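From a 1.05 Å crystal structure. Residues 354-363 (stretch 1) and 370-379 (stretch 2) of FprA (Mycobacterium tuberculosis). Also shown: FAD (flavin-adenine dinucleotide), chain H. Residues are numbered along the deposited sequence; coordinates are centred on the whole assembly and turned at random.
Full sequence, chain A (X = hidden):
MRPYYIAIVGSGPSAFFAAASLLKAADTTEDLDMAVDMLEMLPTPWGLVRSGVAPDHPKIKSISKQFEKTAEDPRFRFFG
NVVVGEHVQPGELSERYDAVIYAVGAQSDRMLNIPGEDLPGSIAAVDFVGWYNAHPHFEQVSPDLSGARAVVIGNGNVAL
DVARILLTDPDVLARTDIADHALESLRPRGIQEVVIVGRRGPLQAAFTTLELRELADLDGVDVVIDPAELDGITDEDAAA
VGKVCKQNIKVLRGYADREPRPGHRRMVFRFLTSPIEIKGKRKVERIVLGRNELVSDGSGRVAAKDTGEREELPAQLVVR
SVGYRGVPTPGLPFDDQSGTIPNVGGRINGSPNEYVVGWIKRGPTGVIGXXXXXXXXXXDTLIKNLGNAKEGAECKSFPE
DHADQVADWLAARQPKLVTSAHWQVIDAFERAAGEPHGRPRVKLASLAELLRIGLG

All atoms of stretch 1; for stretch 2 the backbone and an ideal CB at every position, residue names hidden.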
# COMPACT_ATOMS: atom_id res chain seq x y z
N GLU A 354 18.42 -7.21 -14.07
CA GLU A 354 17.16 -7.12 -13.33
C GLU A 354 17.34 -6.09 -12.23
O GLU A 354 18.37 -6.04 -11.57
CB GLU A 354 16.79 -8.48 -12.78
CG GLU A 354 16.62 -9.55 -13.85
CD GLU A 354 16.70 -10.95 -13.28
OE1 GLU A 354 17.78 -11.30 -12.76
OE2 GLU A 354 15.72 -11.70 -13.33
N TYR A 355 16.27 -5.33 -12.00
CA TYR A 355 16.28 -4.17 -11.15
C TYR A 355 15.05 -4.15 -10.29
O TYR A 355 14.09 -4.88 -10.54
CB TYR A 355 16.33 -2.89 -12.02
CG TYR A 355 17.59 -2.83 -12.86
CD1 TYR A 355 17.68 -3.50 -14.07
CD2 TYR A 355 18.70 -2.13 -12.41
CE1 TYR A 355 18.85 -3.49 -14.80
CE2 TYR A 355 19.88 -2.13 -13.14
CZ TYR A 355 19.95 -2.81 -14.33
OH TYR A 355 21.12 -2.81 -15.05
N VAL A 356 15.06 -3.28 -9.30
CA VAL A 356 13.92 -3.03 -8.44
C VAL A 356 13.71 -1.54 -8.26
O VAL A 356 14.65 -0.76 -8.27
CB VAL A 356 14.08 -3.70 -7.05
CG1 VAL A 356 13.81 -5.18 -7.14
CG2 VAL A 356 15.44 -3.43 -6.43
N VAL A 357 12.45 -1.16 -8.06
CA VAL A 357 12.04 0.18 -7.70
C VAL A 357 10.91 0.06 -6.69
O VAL A 357 10.25 -0.96 -6.59
CB VAL A 357 11.56 1.03 -8.92
CG1 VAL A 357 12.73 1.26 -9.89
CG2 VAL A 357 10.41 0.34 -9.61
N GLY A 358 10.67 1.15 -5.98
CA GLY A 358 9.51 1.24 -5.11
C GLY A 358 9.69 0.51 -3.81
O GLY A 358 10.80 0.26 -3.33
N TRP A 359 8.56 0.16 -3.21
CA TRP A 359 8.56 -0.49 -1.91
C TRP A 359 9.29 -1.83 -1.85
O TRP A 359 9.79 -2.17 -0.80
CB TRP A 359 7.12 -0.60 -1.40
CG TRP A 359 6.57 0.71 -0.92
CD1 TRP A 359 7.13 1.94 -1.05
CD2 TRP A 359 5.39 0.88 -0.15
NE1 TRP A 359 6.36 2.88 -0.40
CE2 TRP A 359 5.31 2.24 0.18
CE3 TRP A 359 4.41 0.01 0.34
CZ2 TRP A 359 4.30 2.74 0.98
CZ3 TRP A 359 3.41 0.53 1.16
CH2 TRP A 359 3.38 1.87 1.46
N ILE A 360 9.36 -2.57 -2.95
CA ILE A 360 10.10 -3.81 -2.90
C ILE A 360 11.62 -3.56 -2.79
O ILE A 360 12.36 -4.42 -2.34
CB ILE A 360 9.76 -4.72 -4.11
CG1 ILE A 360 10.20 -6.18 -3.82
CG2 ILE A 360 10.37 -4.23 -5.41
CD1 ILE A 360 9.52 -6.88 -2.64
N LYS A 361 12.06 -2.39 -3.24
CA LYS A 361 13.46 -1.94 -3.15
C LYS A 361 13.78 -1.30 -1.80
O LYS A 361 14.82 -1.62 -1.21
CB LYS A 361 13.75 -0.91 -4.26
CG LYS A 361 15.15 -0.21 -4.23
CD LYS A 361 15.19 0.89 -5.33
CE LYS A 361 16.48 1.71 -5.34
NZ LYS A 361 16.40 2.81 -6.36
N ARG A 362 12.92 -0.37 -1.38
CA ARG A 362 13.18 0.54 -0.26
C ARG A 362 12.50 0.18 1.02
O ARG A 362 12.79 0.79 2.04
CB ARG A 362 12.59 1.92 -0.61
CG ARG A 362 13.13 2.58 -1.79
CD ARG A 362 12.81 4.03 -1.80
NE ARG A 362 11.41 4.19 -2.19
CZ ARG A 362 10.48 4.79 -1.46
NH1 ARG A 362 10.80 5.35 -0.30
NH2 ARG A 362 9.22 4.85 -1.88
N GLY A 363 11.59 -0.76 0.99
CA GLY A 363 10.73 -1.02 2.12
C GLY A 363 9.46 -0.18 2.00
O GLY A 363 9.40 0.76 1.22
N UNK A 370 7.50 9.77 -3.36
CA UNK A 370 8.83 9.30 -2.97
C UNK A 370 9.34 8.26 -3.95
O UNK A 370 10.53 8.01 -4.04
CB UNK A 370 8.81 8.72 -1.55
N UNK A 371 8.44 7.65 -4.72
CA UNK A 371 8.83 6.64 -5.69
C UNK A 371 9.44 7.21 -6.96
O UNK A 371 10.04 6.47 -7.74
CB UNK A 371 7.61 5.79 -6.05
N UNK A 372 9.32 8.51 -7.16
CA UNK A 372 9.78 9.10 -8.40
C UNK A 372 11.32 9.16 -8.50
O UNK A 372 11.88 8.65 -9.45
CB UNK A 372 9.19 10.51 -8.54
N UNK A 373 11.99 9.78 -7.53
CA UNK A 373 13.44 9.85 -7.58
C UNK A 373 14.05 8.47 -7.47
O UNK A 373 15.06 8.17 -8.12
CB UNK A 373 13.97 10.75 -6.47
N UNK A 374 13.41 7.63 -6.67
CA UNK A 374 13.81 6.25 -6.52
C UNK A 374 13.87 5.55 -7.88
O UNK A 374 14.86 4.92 -8.23
CB UNK A 374 12.85 5.52 -5.58
N UNK A 375 12.79 5.67 -8.62
CA UNK A 375 12.73 5.04 -9.92
C UNK A 375 13.75 5.65 -10.89
O UNK A 375 14.36 4.94 -11.66
CB UNK A 375 11.32 5.16 -10.49
N UNK A 376 13.90 6.96 -10.84
CA UNK A 376 14.83 7.63 -11.73
C UNK A 376 16.25 7.13 -11.50
O UNK A 376 16.99 6.88 -12.44
CB UNK A 376 14.76 9.15 -11.53
N UNK A 377 16.60 6.97 -10.22
CA UNK A 377 17.91 6.47 -9.86
C UNK A 377 18.15 5.08 -10.40
O UNK A 377 19.22 4.80 -10.98
CB UNK A 377 18.08 6.48 -8.34
N UNK A 378 17.18 4.20 -10.20
CA UNK A 378 17.29 2.86 -10.74
C UNK A 378 17.46 2.89 -12.28
O UNK A 378 18.29 2.17 -12.85
CB UNK A 378 16.06 2.04 -10.35
N UNK A 379 16.62 3.69 -12.93
CA UNK A 379 16.64 3.75 -14.39
C UNK A 379 17.96 4.29 -14.92
O UNK A 379 18.49 3.77 -15.89
CB UNK A 379 15.49 4.62 -14.90
PA FAD H . 2.38 -0.66 -5.36
O1A FAD H . 1.99 -1.62 -4.31
O2A FAD H . 1.62 0.61 -5.52
O5B FAD H . 2.32 -1.40 -6.78
C5B FAD H . 2.81 -2.75 -6.90
C4B FAD H . 2.11 -3.35 -8.11
O4B FAD H . 2.79 -4.56 -8.42
C3B FAD H . 0.64 -3.71 -7.87
O3B FAD H . -0.20 -3.25 -8.90
C2B FAD H . 0.68 -5.21 -7.77
O2B FAD H . -0.52 -5.88 -8.07
C1B FAD H . 1.83 -5.55 -8.72
N9A FAD H . 2.44 -6.86 -8.50
C8A FAD H . 2.86 -7.37 -7.30
N7A FAD H . 3.39 -8.58 -7.43
C5A FAD H . 3.28 -8.87 -8.78
C6A FAD H . 3.65 -10.00 -9.51
N6A FAD H . 4.26 -11.05 -8.99
N1A FAD H . 3.40 -9.97 -10.85
C2A FAD H . 2.83 -8.87 -11.41
N3A FAD H . 2.46 -7.75 -10.76
C4A FAD H . 2.70 -7.80 -9.45
N1 FAD H . 0.63 7.65 -0.58
C2 FAD H . 0.21 8.93 -0.78
O2 FAD H . 0.91 9.75 -1.34
N3 FAD H . -1.05 9.30 -0.31
C4 FAD H . -1.93 8.43 0.27
O4 FAD H . -3.06 8.82 0.64
C4X FAD H . -1.50 7.11 0.42
N5 FAD H . -2.34 6.17 0.98
C5X FAD H . -1.89 4.88 1.16
C6 FAD H . -2.71 3.95 1.74
C7 FAD H . -2.29 2.66 2.02
C7M FAD H . -3.23 1.67 2.64
C8 FAD H . -0.98 2.31 1.65
C8M FAD H . -0.45 0.93 1.95
C9 FAD H . -0.14 3.24 1.04
C9A FAD H . -0.58 4.53 0.79
N10 FAD H . 0.25 5.48 0.20
C10 FAD H . -0.21 6.76 -0.01
C1' FAD H . 1.63 5.15 -0.27
C2' FAD H . 1.62 4.63 -1.71
O2' FAD H . 0.59 3.69 -1.83
C3' FAD H . 2.98 3.99 -2.04
O3' FAD H . 4.03 4.95 -1.95
C4' FAD H . 3.12 3.45 -3.46
O4' FAD H . 1.89 2.91 -3.94
C5' FAD H . 4.21 2.38 -3.52
O5' FAD H . 4.39 2.11 -4.91
P FAD H . 4.98 0.76 -5.50
O1P FAD H . 4.99 0.97 -6.96
O2P FAD H . 6.26 0.35 -4.85
O3P FAD H . 3.95 -0.38 -5.10

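Stretch 2 is helical and packs against the end of the strand, the turn and the short helix of stretch 1. Val357 lies nearest position 375 and Gly358 nearest 371.

Position 370 points its CB toward stretch 1, 3.9 Å from Arg362 NH2. A small acceptor such as Ser, Thr, Asn or Asp would suit. The residue is Thr370; Arg362 NH2 gives Thr370 OG1 a weak hydrogen bond of 3.0 Å.

At 371 the CB points sideways. Its ideal CB lies 4.6 Å from Arg362 NH2 and 5.0 Å from Gly358 CA, and the FAD ribityl chain is nearby. A polar side chain that bends back would fit: Asn, Asp or Gln. The residue is Asn371, and its two amide ends serve different partners. Asn371 OD1 accepts a hydrogen bond from Arg362 NH2 at 2.9 Å, while Asn371 ND2 donates one to FAD O3' at 3.1 Å.

Positions 372 and 373 have nothing of stretch 1 within 5.5 Å of CB, so many residues would do. They are Lys372, fully extended, and Lys373, whose NZ forms a salt bridge one helical turn on.

Position 374 faces stretch 1 directly. Its ideal CB is 3.9 Å from Arg362 NE, 4.5 Å from Lys361 NZ and 4.9 Å from Gly358 N. Two cationic groups and a backbone NH call for a short acid; Asp fits best, with Asn a weaker choice. The residue is Asp374. Asp374 OD1 forms a salt bridge with Lys361 NZ at 2.6 Å. Asp374 OD2 takes a hydrogen bond from Gly358 N at 2.8 Å and a weak, salt-bridged one from Arg362 NE at 3.3 Å. One carboxylate thus ties the turn to both basic side chains.

At 375 the ideal CB points sideways, 4.2 Å from Val357 CG1. A small apolar residue suits. Ala375 packs its CB on that methyl.

Position 376 points away, so the choice is open; it is Gln376.

Position 377 points sideways, its ideal CB 4.5 Å from Lys361 NZ. An acid or another polar residue is plausible. Asp377 instead turns its OD2 to Lys373 NZ, 2.7 Å away, completing that salt bridge.

Position 378 points toward stretch 1. Its ideal CB is 3.4 Å from Val357 CG1, 3.8 Å from Val356 O and 4.1 Å from Lys361 NZ. A compact side chain with a hydroxyl suits: Ser or Thr. Thr378 OG1 donates to Val356 O at 2.9 Å and accepts from Lys361 NZ at 2.9 Å. Thr378 CG2 meets Tyr355 CB at 3.7 Å.

Position 379 points away, leaving the choice open; it is Val379.

Stretch 2 (370-379) TNKKDAQDTV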
# COMPACT_ATOMS: atom_id res chain seq x y z
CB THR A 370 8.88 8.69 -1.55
OG1 THR A 370 8.03 7.53 -1.42
CG2 THR A 370 8.44 9.71 -0.50
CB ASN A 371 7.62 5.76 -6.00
CG ASN A 371 7.13 5.04 -4.77
OD1 ASN A 371 7.80 4.14 -4.29
ND2 ASN A 371 6.01 5.47 -4.23
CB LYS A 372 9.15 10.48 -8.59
CG LYS A 372 9.46 11.11 -9.94
CD LYS A 372 8.69 12.38 -10.16
CE LYS A 372 9.03 13.00 -11.50
NZ LYS A 372 8.21 14.22 -11.70
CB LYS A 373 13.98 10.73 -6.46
CG LYS A 373 15.46 10.88 -6.52
CD LYS A 373 16.00 11.76 -5.43
CE LYS A 373 16.92 11.02 -4.49
NZ LYS A 373 18.15 10.54 -5.21
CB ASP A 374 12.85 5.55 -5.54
CG ASP A 374 13.26 4.16 -5.26
OD1 ASP A 374 14.49 3.92 -5.02
OD2 ASP A 374 12.39 3.27 -5.23
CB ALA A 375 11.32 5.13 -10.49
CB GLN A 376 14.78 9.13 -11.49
CG GLN A 376 15.69 9.92 -12.42
CD GLN A 376 15.22 9.85 -13.86
OE1 GLN A 376 14.10 10.25 -14.16
NE2 GLN A 376 16.07 9.35 -14.76
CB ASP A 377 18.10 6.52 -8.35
CG ASP A 377 18.26 7.94 -7.83
OD1 ASP A 377 18.58 8.85 -8.61
OD2 ASP A 377 18.09 8.21 -6.64
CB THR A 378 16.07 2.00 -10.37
OG1 THR A 378 16.05 1.67 -8.98
CG2 THR A 378 16.16 0.69 -11.07
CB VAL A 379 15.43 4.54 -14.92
CG1 VAL A 379 15.62 4.92 -16.36
CG2 VAL A 379 14.15 3.72 -14.73
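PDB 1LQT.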